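Nitrate transport protein (Parabacteroides distasonis, PDB 3HN0) probably serves as the solute-binding component of an ABC transporter, capturing nitrate or another small solute for import, its true ligand not being established. Local coordinates at residues S16-A21 and H219-H224; D44-L49 and A58-I63; Q137-G142 and S155-K160. All coordinates share one frame; numbering follows the deposited sequence.

In the fold
Contacts 1 and 2 lie on opposite faces of the large mixed sheet, with strand 57-61 between them. Ala-58 and Leu-60 face helix 43-51, whereas Val-59 turns the other way and, in the conformer described, its CG2 lies 3.5 Å from Phe-20 CZ of segment 16-21. The centres of contacts 1 and 2 are about 19 Å apart. Contact 3 belongs to the part of the chain built on the small antiparallel sheet, consistent with the second lobe of a two-lobed binding protein; its centre is about 23 Å from that of contact 1 and about 28 Å from that of contact 2. Contact 1 spans most of the chain, while contacts 2 and 3 are local and follow one another within that span.

Contact 1 (S16-A21 and H219-H224); sequences SVIAFA and HSLEEH
Ser-220 OG is held by two partners: a water donates to it over 2.9 Å and also to Ala-21 O, while Glu-25 OE1, on helix 21-25, which begins at Ala-21, forms a further hydrogen bond with the hydroxyl. The water thus bridges the Ala-21 carbonyl and the Ser-220 hydroxyl, and both polar atoms are satisfied although their residues are buried. Beside this bridge the contact is apolar and centred on Leu-221. With CG anti to the carbonyl carbon (chi1 -70°), the forked end of Leu-221 is carried off its helix towards the turn at 18-21. CD2 comes up against Ala-21 CB at 3.6 Å, the closest apolar approach between the segments, and passes Val-17 CG2 at 4.2 Å, where the two side chains slide by in opposite directions. The other branch, CD1, meets Ile-18 CG1 at 4.0 Å, the isoleucine running across the leucine at about a right angle. Trimming Leu-221 to an alanine would remove both methyls, and the loss is likely to open a gap facing Val-17, Ile-18 and Ala-21. At the C-terminal end of the helix, His-224 folds back onto the last turn: ND1 donates to Ser-220 O over 2.9 Å at 162°, in the imidazole plane but above the carbonyl plane, and His-224 N reaches the same oxygen from the opposite face. Val-17 continues onto Ile-226 and Phe-227, and Ile-18 onto Ala-210 of helix 196-212. The contact fastens the weakly bonded helix 16-19 and the start of helix 21-25 to the C-terminal end of helix 214-223, consistent with one alpha/beta lobe of a periplasmic-binding-protein fold, in which early and late parts of the chain pack together.

Contact 2 (D44-L49 and A58-I63); sequences DLAQAL and AVLPMI
Helix 43-51 lies over strand 57-61 with Ala-46 and Ala-58 as the nearest backbone pair, their CA atoms 6.8 Å apart. Such a close approach suits the small side chains there: Ala-46 and Ala-58 both point into the interface and neither holds the two layers apart. The longer side chain that fills the space further along the strand is Leu-60, which rises from the sheet towards the helix. It was modelled in two conformers, and the distances here refer to one of them. In that conformer its CG sits between the backbone N and the carbonyl carbon (chi1 74°), and CD1 extends away from CA, so that this methyl forms the leading end of the side chain. CD1 rests 4.4 Å from Ala-46 CB, a loose apolar contact, and 4.0 Å from Gln-47 CG. Gln-47 does not point straight at the strand; its extended aliphatic stem runs across Leu-60 at about a right angle, and the touching is done by CG alone. Beyond that methylene the amide is engaged separately: Gln-47 OE1 is hydrogen-bonded to Asn-64 ND2 on helix 62-70, which fixes the end of the side chain and links helix 43-51 to the helix that follows the strand. Pro-61, at the N-cap position, marks the change from strand to that helix. Strand 57-61 is flanked by strand 6-12, through backbone bonds from Val-59 to Ser-10 and Leu-12, and by the antiparallel strand 184-188, reached from Ala-58 and Leu-60. Helix 43-51 is the connection of a beta-alpha-beta crossover from strand 33-40 to the parallel strand 57-61, with strand 6-12 lying between the two, while Ile-63 turns towards Phe-257 and Ile-261 of helix 251-264.

Contact 3 (Q137-G142 and S155-K160); sequences QGILAG and SIALRK
Leu-140 and Lys-160 meet without a ring or other flat side-chain group between them; the flat groups nearest Leu-140 CD2 are backbone carbonyls, Lys-160 C at 3.9 Å and, further off, Ala-157 O at 4.3 Å. The contact is instead one of aliphatic chains crossing at about a right angle. The bend of Lys-160 at chi3 (66°) brings CE and NZ back over Leu-140 CD1, which CB and CD also touch, each at 3.6 Å. The approach of CE to CD1, 3.3 Å, is tighter than usual for two carbons, so the exact placing of this exposed end is doubtful. CD2 of the same leucine settles against Lys-160 CB at 3.7 Å. Deeper in the interface, Ile-139 CD1 touches Ala-157 CB at 4.2 Å, and both residues also pack on Leu-149 of strand 146-149. The axes of segments 137-141 and 155-160 run nearly parallel (9°), 9.9 Å apart at closest approach. Helix 132-141 then ends in a Schellman motif at Gly-142, whose phi of 99° suits a residue with no side chain and whose N bonds to Ile-139 O, with a weaker bond to Gly-138 O. Together helix 132-141, strand 146-149 and helix 153-160 form an alpha-beta-alpha unit, in which two neighbouring helices cover the same strand, consistent with the layered alpha/beta build of a binding-protein lobe.

Contact 1 (S16-A21 and H219-H224)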
loop_
_atom_site.group_PDB
_atom_site.type_symbol
_atom_site.label_atom_id
_atom_site.label_comp_id
_atom_site.label_asym_id
_atom_site.label_seq_id
_atom_site.Cartn_x
_atom_site.Cartn_y
_atom_site.Cartn_z
ATOM N N SER A 16 -2.752 -3.396 -18.281
ATOM C CA SER A 16 -4.143 -3.227 -17.943
ATOM C C SER A 16 -5.045 -4.191 -18.721
ATOM O O SER A 16 -6.085 -4.535 -18.219
ATOM C CB SER A 16 -4.594 -1.806 -18.235
ATOM O OG SER A 16 -4.580 -1.643 -19.623
ATOM N N VAL A 17 -4.610 -4.669 -19.909
ATOM C CA VAL A 17 -5.447 -5.611 -20.699
ATOM C C VAL A 17 -5.604 -6.906 -19.907
ATOM O O VAL A 17 -6.643 -7.589 -20.008
ATOM C CB VAL A 17 -4.916 -5.881 -22.087
ATOM C CG1 VAL A 17 -3.569 -6.654 -22.058
ATOM C CG2 VAL A 17 -5.973 -6.597 -22.947
ATOM N N ILE A 18 -4.631 -7.202 -19.025
ATOM C CA ILE A 18 -4.765 -8.398 -18.214
ATOM C C ILE A 18 -6.004 -8.361 -17.307
ATOM O O ILE A 18 -6.716 -9.359 -17.151
ATOM C CB ILE A 18 -3.472 -8.669 -17.363
ATOM C CG1 ILE A 18 -2.275 -8.846 -18.289
ATOM C CG2 ILE A 18 -3.695 -9.922 -16.442
ATOM C CD1 ILE A 18 -0.866 -8.863 -17.558
ATOM N N ALA A 19 -6.306 -7.198 -16.741
ATOM C CA ALA A 19 -7.485 -7.045 -15.921
ATOM C C ALA A 19 -8.777 -7.271 -16.680
ATOM O O ALA A 19 -9.770 -7.677 -16.106
ATOM C CB ALA A 19 -7.489 -5.616 -15.297
ATOM N N PHE A 20 -8.740 -6.937 -17.965
ATOM C CA PHE A 20 -9.876 -7.026 -18.860
ATOM C C PHE A 20 -9.890 -8.318 -19.676
ATOM O O PHE A 20 -10.770 -8.513 -20.508
ATOM C CB PHE A 20 -9.844 -5.792 -19.787
ATOM C CG PHE A 20 -10.193 -4.514 -19.105
ATOM C CD1 PHE A 20 -9.241 -3.768 -18.474
ATOM C CD2 PHE A 20 -11.515 -4.045 -19.104
ATOM C CE1 PHE A 20 -9.574 -2.607 -17.841
ATOM C CE2 PHE A 20 -11.859 -2.874 -18.469
ATOM C CZ PHE A 20 -10.898 -2.162 -17.832
ATOM N N ALA A 21 -8.933 -9.227 -19.430
ATOM C CA ALA A 21 -8.761 -10.406 -20.278
ATOM C C ALA A 21 -10.032 -11.206 -20.424
ATOM O O ALA A 21 -10.346 -11.677 -21.522
ATOM C CB ALA A 21 -7.604 -11.309 -19.763
ATOM N N HIS A 219 -3.400 -17.939 -21.064
ATOM C CA HIS A 219 -3.795 -18.757 -22.181
ATOM C C HIS A 219 -4.753 -17.994 -23.075
ATOM O O HIS A 219 -4.600 -17.983 -24.289
ATOM C CB HIS A 219 -4.454 -20.050 -21.660
ATOM C CG HIS A 219 -4.694 -21.073 -22.719
ATOM N ND1 HIS A 219 -3.688 -21.890 -23.188
ATOM C CD2 HIS A 219 -5.816 -21.431 -23.385
ATOM C CE1 HIS A 219 -4.176 -22.690 -24.116
ATOM N NE2 HIS A 219 -5.461 -22.429 -24.260
ATOM N N SER A 220 -5.758 -17.372 -22.472
ATOM C CA SER A 220 -6.739 -16.618 -23.264
ATOM C C SER A 220 -6.127 -15.407 -23.953
ATOM O O SER A 220 -6.407 -15.135 -25.111
ATOM C CB SER A 220 -7.947 -16.202 -22.421
ATOM O OG SER A 220 -8.874 -15.577 -23.262
ATOM N N LEU A 221 -5.272 -14.664 -23.254
ATOM C CA LEU A 221 -4.600 -13.546 -23.874
ATOM C C LEU A 221 -3.744 -13.970 -25.066
ATOM O O LEU A 221 -3.700 -13.288 -26.073
ATOM C CB LEU A 221 -3.764 -12.785 -22.855
ATOM C CG LEU A 221 -4.588 -12.004 -21.806
ATOM C CD1 LEU A 221 -3.670 -11.854 -20.602
ATOM C CD2 LEU A 221 -5.113 -10.616 -22.329
ATOM N N GLU A 222 -3.085 -15.113 -24.923
ATOM C CA GLU A 222 -2.250 -15.646 -26.004
ATOM C C GLU A 222 -3.123 -16.039 -27.199
ATOM O O GLU A 222 -2.813 -15.655 -28.323
ATOM C CB GLU A 222 -1.450 -16.821 -25.512
ATOM C CG GLU A 222 -0.290 -16.402 -24.629
ATOM C CD GLU A 222 0.375 -17.561 -23.898
ATOM O OE1 GLU A 222 -0.146 -18.706 -23.929
ATOM O OE2 GLU A 222 1.434 -17.330 -23.273
ATOM N N GLU A 223 -4.219 -16.753 -26.946
ATOM C CA GLU A 223 -5.120 -17.122 -28.044
ATOM C C GLU A 223 -5.655 -15.933 -28.814
ATOM O O GLU A 223 -5.862 -16.025 -30.028
ATOM C CB GLU A 223 -6.273 -18.014 -27.543
ATOM C CG GLU A 223 -5.748 -19.399 -27.154
ATOM C CD GLU A 223 -6.829 -20.386 -26.788
ATOM O OE1 GLU A 223 -7.972 -19.962 -26.490
ATOM O OE2 GLU A 223 -6.559 -21.603 -26.822
ATOM N N HIS A 224 -5.915 -14.846 -28.108
ATOM C CA HIS A 224 -6.433 -13.595 -28.707
ATOM C C HIS A 224 -5.354 -12.707 -29.284
ATOM O O HIS A 224 -5.651 -11.603 -29.731
ATOM C CB HIS A 224 -7.303 -12.787 -27.711
ATOM C CG HIS A 224 -8.640 -13.413 -27.447
ATOM N ND1 HIS A 224 -8.808 -14.441 -26.548
ATOM C CD2 HIS A 224 -9.866 -13.161 -27.970
ATOM C CE1 HIS A 224 -10.083 -14.820 -26.549
ATOM N NE2 HIS A 224 -10.744 -14.057 -27.403
HETATM O O HOH W 1 -8.254 -12.724 -23.246
#

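Contact 2 (D44-L49 and A58-I63)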
loop_
_atom_site.group_PDB
_atom_site.type_symbol
_atom_site.label_atom_id
_atom_site.label_comp_id
_atom_site.label_asym_id
_atom_site.label_seq_id
_atom_site.Cartn_x
_atom_site.Cartn_y
_atom_site.Cartn_z
ATOM N N ASP A 44 -2.447 8.819 -27.061
ATOM C CA ASP A 44 -2.889 9.727 -28.093
ATOM C C ASP A 44 -4.107 9.179 -28.826
ATOM O O ASP A 44 -5.112 9.875 -28.981
ATOM C CB ASP A 44 -1.741 9.949 -29.098
ATOM C CG ASP A 44 -1.947 11.150 -29.970
ATOM O OD1 ASP A 44 -2.901 11.145 -30.782
ATOM O OD2 ASP A 44 -1.130 12.094 -29.861
ATOM N N LEU A 45 -3.986 7.942 -29.308
ATOM C CA LEU A 45 -5.078 7.296 -30.042
ATOM C C LEU A 45 -6.270 7.077 -29.117
ATOM O O LEU A 45 -7.409 7.337 -29.502
ATOM C CB LEU A 45 -4.623 5.970 -30.679
ATOM C CG LEU A 45 -3.587 6.094 -31.805
ATOM C CD1 LEU A 45 -3.083 4.707 -32.221
ATOM C CD2 LEU A 45 -4.140 6.851 -32.988
ATOM N N ALA A 46 -6.007 6.633 -27.887
ATOM C CA ALA A 46 -7.071 6.500 -26.878
ATOM C C ALA A 46 -7.805 7.810 -26.605
ATOM O O ALA A 46 -9.036 7.843 -26.558
ATOM C CB ALA A 46 -6.477 5.928 -25.574
ATOM N N GLN A 47 -7.049 8.907 -26.475
ATOM C CA GLN A 47 -7.608 10.254 -26.271
ATOM C C GLN A 47 -8.451 10.701 -27.422
ATOM O O GLN A 47 -9.579 11.245 -27.240
ATOM C CB GLN A 47 -6.493 11.296 -26.022
ATOM C CG GLN A 47 -5.808 11.064 -24.693
ATOM C CD GLN A 47 -4.835 12.124 -24.307
ATOM O OE1 GLN A 47 -4.426 12.163 -23.152
ATOM N NE2 GLN A 47 -4.442 12.989 -25.248
ATOM N N ALA A 48 -7.937 10.471 -28.638
ATOM C CA ALA A 48 -8.679 10.810 -29.865
ATOM C C ALA A 48 -10.018 10.094 -29.911
ATOM O O ALA A 48 -11.066 10.711 -30.200
ATOM C CB ALA A 48 -7.837 10.482 -31.142
ATOM N N LEU A 49 -10.015 8.816 -29.546
ATOM C CA LEU A 49 -11.279 8.070 -29.514
ATOM C C LEU A 49 -12.283 8.654 -28.558
ATOM O O LEU A 49 -13.487 8.702 -28.844
ATOM C CB LEU A 49 -11.005 6.598 -29.153
ATOM C CG LEU A 49 -10.289 5.749 -30.206
ATOM C CD1 LEU A 49 -9.831 4.453 -29.529
ATOM C CD2 LEU A 49 -11.166 5.494 -31.466
ATOM N N ALA A 58 -12.451 4.048 -21.516
ATOM C CA ALA A 58 -11.078 3.931 -21.974
ATOM C C ALA A 58 -10.199 3.715 -20.784
ATOM O O ALA A 58 -10.507 4.215 -19.709
ATOM C CB ALA A 58 -10.636 5.199 -22.729
ATOM N N VAL A 59 -9.072 3.041 -20.980
ATOM C CA VAL A 59 -8.168 2.777 -19.905
ATOM C C VAL A 59 -6.809 3.333 -20.340
ATOM O O VAL A 59 -6.269 2.874 -21.364
ATOM C CB VAL A 59 -8.093 1.240 -19.644
ATOM C CG1 VAL A 59 -7.258 0.969 -18.393
ATOM C CG2 VAL A 59 -9.522 0.633 -19.515
ATOM N N LEU A 60 -6.289 4.334 -19.603
ATOM C CA LEU A 60 -5.083 5.071 -19.984
ATOM C C LEU A 60 -4.488 5.689 -18.745
ATOM O O LEU A 60 -5.084 5.656 -17.650
ATOM C CB LEU A 60 -5.362 6.146 -21.065
ATOM C CG LEU A 60 -6.110 7.442 -20.649
ATOM C CD1 LEU A 60 -6.360 8.244 -21.881
ATOM C CD2 LEU A 60 -7.447 7.200 -19.948
ATOM N N PRO A 61 -3.305 6.271 -18.896
ATOM C CA PRO A 61 -2.628 6.715 -17.695
ATOM C C PRO A 61 -3.456 7.762 -16.963
ATOM O O PRO A 61 -4.152 8.595 -17.594
ATOM C CB PRO A 61 -1.341 7.316 -18.226
ATOM C CG PRO A 61 -1.047 6.502 -19.453
ATOM C CD PRO A 61 -2.418 6.354 -20.072
HETATM N N MSE A 62 -3.401 7.674 -15.633
HETATM C CA MSE A 62 -4.099 8.633 -14.775
HETATM C C MSE A 62 -3.726 10.077 -15.114
HETATM O O MSE A 62 -4.601 10.962 -15.096
HETATM C CB MSE A 62 -3.816 8.331 -13.290
HETATM C CG MSE A 62 -4.544 9.119 -12.288
HETATM SE SE MSE A 62 -6.430 8.953 -12.294
HETATM C CE MSE A 62 -6.440 7.144 -11.601
ATOM N N ILE A 63 -2.461 10.340 -15.433
ATOM C CA ILE A 63 -2.102 11.762 -15.758
ATOM C C ILE A 63 -2.877 12.246 -16.997
ATOM O O ILE A 63 -3.347 13.369 -17.042
ATOM C CB ILE A 63 -0.572 12.019 -15.833
ATOM C CG1 ILE A 63 0.108 11.223 -16.930
ATOM C CG2 ILE A 63 0.100 11.632 -14.466
ATOM C CD1 ILE A 63 1.559 11.731 -17.190
#

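Contact 3 (Q137-G142 and S155-K160)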
loop_
_atom_site.group_PDB
_atom_site.type_symbol
_atom_site.label_atom_id
_atom_site.label_comp_id
_atom_site.label_asym_id
_atom_site.label_seq_id
_atom_site.Cartn_x
_atom_site.Cartn_y
_atom_site.Cartn_z
ATOM N N GLN A 137 15.460 -4.516 -25.107
ATOM C CA GLN A 137 16.449 -4.878 -26.091
ATOM C C GLN A 137 17.847 -4.385 -25.674
ATOM O O GLN A 137 18.836 -5.084 -25.872
ATOM C CB GLN A 137 15.995 -4.285 -27.434
ATOM C CG GLN A 137 16.925 -4.504 -28.500
ATOM C CD GLN A 137 17.181 -5.943 -28.640
ATOM O OE1 GLN A 137 16.251 -6.755 -28.504
ATOM N NE2 GLN A 137 18.448 -6.304 -28.831
ATOM N N GLY A 138 17.944 -3.153 -25.160
ATOM C CA GLY A 138 19.194 -2.601 -24.667
ATOM C C GLY A 138 19.789 -3.460 -23.558
ATOM O O GLY A 138 20.987 -3.657 -23.501
ATOM N N ILE A 139 18.945 -4.005 -22.702
ATOM C CA ILE A 139 19.451 -4.897 -21.643
ATOM C C ILE A 139 20.064 -6.156 -22.295
ATOM O O ILE A 139 21.211 -6.518 -22.032
ATOM C CB ILE A 139 18.318 -5.326 -20.657
ATOM C CG1 ILE A 139 17.832 -4.143 -19.846
ATOM C CG2 ILE A 139 18.838 -6.490 -19.731
ATOM C CD1 ILE A 139 16.591 -4.386 -18.974
ATOM N N LEU A 140 19.297 -6.753 -23.202
ATOM C CA LEU A 140 19.698 -7.989 -23.840
ATOM C C LEU A 140 20.926 -7.852 -24.752
ATOM O O LEU A 140 21.712 -8.771 -24.879
ATOM C CB LEU A 140 18.507 -8.623 -24.585
ATOM C CG LEU A 140 17.327 -8.921 -23.675
ATOM C CD1 LEU A 140 16.238 -9.662 -24.451
ATOM C CD2 LEU A 140 17.815 -9.737 -22.458
ATOM N N ALA A 141 21.116 -6.666 -25.318
ATOM C CA ALA A 141 22.256 -6.404 -26.170
ATOM C C ALA A 141 23.506 -6.049 -25.372
ATOM O O ALA A 141 24.553 -5.987 -25.919
ATOM C CB ALA A 141 21.929 -5.285 -27.129
ATOM N N GLY A 142 23.349 -5.784 -24.073
ATOM C CA GLY A 142 24.498 -5.451 -23.215
ATOM C C GLY A 142 24.744 -3.981 -22.924
ATOM O O GLY A 142 25.718 -3.651 -22.258
ATOM N N SER A 155 9.121 -9.293 -17.518
ATOM C CA SER A 155 9.201 -10.758 -17.560
ATOM C C SER A 155 10.123 -11.243 -18.669
ATOM O O SER A 155 10.927 -12.179 -18.483
ATOM C CB SER A 155 7.801 -11.359 -17.759
ATOM O OG SER A 155 7.001 -11.140 -16.610
ATOM N N ILE A 156 10.000 -10.602 -19.819
ATOM C CA ILE A 156 10.837 -10.977 -20.997
ATOM C C ILE A 156 12.330 -10.732 -20.695
ATOM O O ILE A 156 13.193 -11.575 -20.987
ATOM C CB ILE A 156 10.386 -10.175 -22.231
ATOM C CG1 ILE A 156 8.978 -10.614 -22.639
ATOM C CG2 ILE A 156 11.416 -10.293 -23.402
ATOM C CD1 ILE A 156 8.328 -9.661 -23.633
ATOM N N ALA A 157 12.640 -9.581 -20.092
ATOM C CA ALA A 157 14.006 -9.235 -19.735
ATOM C C ALA A 157 14.561 -10.210 -18.708
ATOM O O ALA A 157 15.681 -10.677 -18.833
ATOM C CB ALA A 157 14.055 -7.789 -19.164
ATOM N N LEU A 158 13.753 -10.510 -17.700
ATOM C CA LEU A 158 14.142 -11.472 -16.648
ATOM C C LEU A 158 14.378 -12.887 -17.202
ATOM O O LEU A 158 15.294 -13.580 -16.749
ATOM C CB LEU A 158 13.098 -11.498 -15.515
ATOM C CG LEU A 158 13.075 -10.239 -14.632
ATOM C CD1 LEU A 158 11.840 -10.277 -13.731
ATOM C CD2 LEU A 158 14.352 -10.099 -13.813
ATOM N N ARG A 159 13.565 -13.304 -18.166
ATOM C CA ARG A 159 13.682 -14.616 -18.797
ATOM C C ARG A 159 14.953 -14.663 -19.658
ATOM O O ARG A 159 15.750 -15.593 -19.598
ATOM C CB ARG A 159 12.449 -14.828 -19.680
ATOM C CG ARG A 159 12.207 -16.230 -20.184
ATOM C CD ARG A 159 10.714 -16.428 -20.503
ATOM N NE ARG A 159 10.354 -15.831 -21.787
ATOM C CZ ARG A 159 9.577 -14.762 -21.952
ATOM N NH1 ARG A 159 9.014 -14.131 -20.900
ATOM N NH2 ARG A 159 9.345 -14.360 -23.198
ATOM N N LYS A 160 15.115 -13.635 -20.481
ATOM C CA LYS A 160 16.174 -13.690 -21.496
ATOM C C LYS A 160 17.557 -13.303 -20.989
ATOM O O LYS A 160 18.535 -13.570 -21.650
ATOM C CB LYS A 160 15.770 -12.840 -22.721
ATOM C CG LYS A 160 14.584 -13.441 -23.509
ATOM C CD LYS A 160 14.211 -12.590 -24.743
ATOM C CE LYS A 160 15.305 -12.562 -25.811
ATOM N NZ LYS A 160 15.019 -11.643 -26.990
#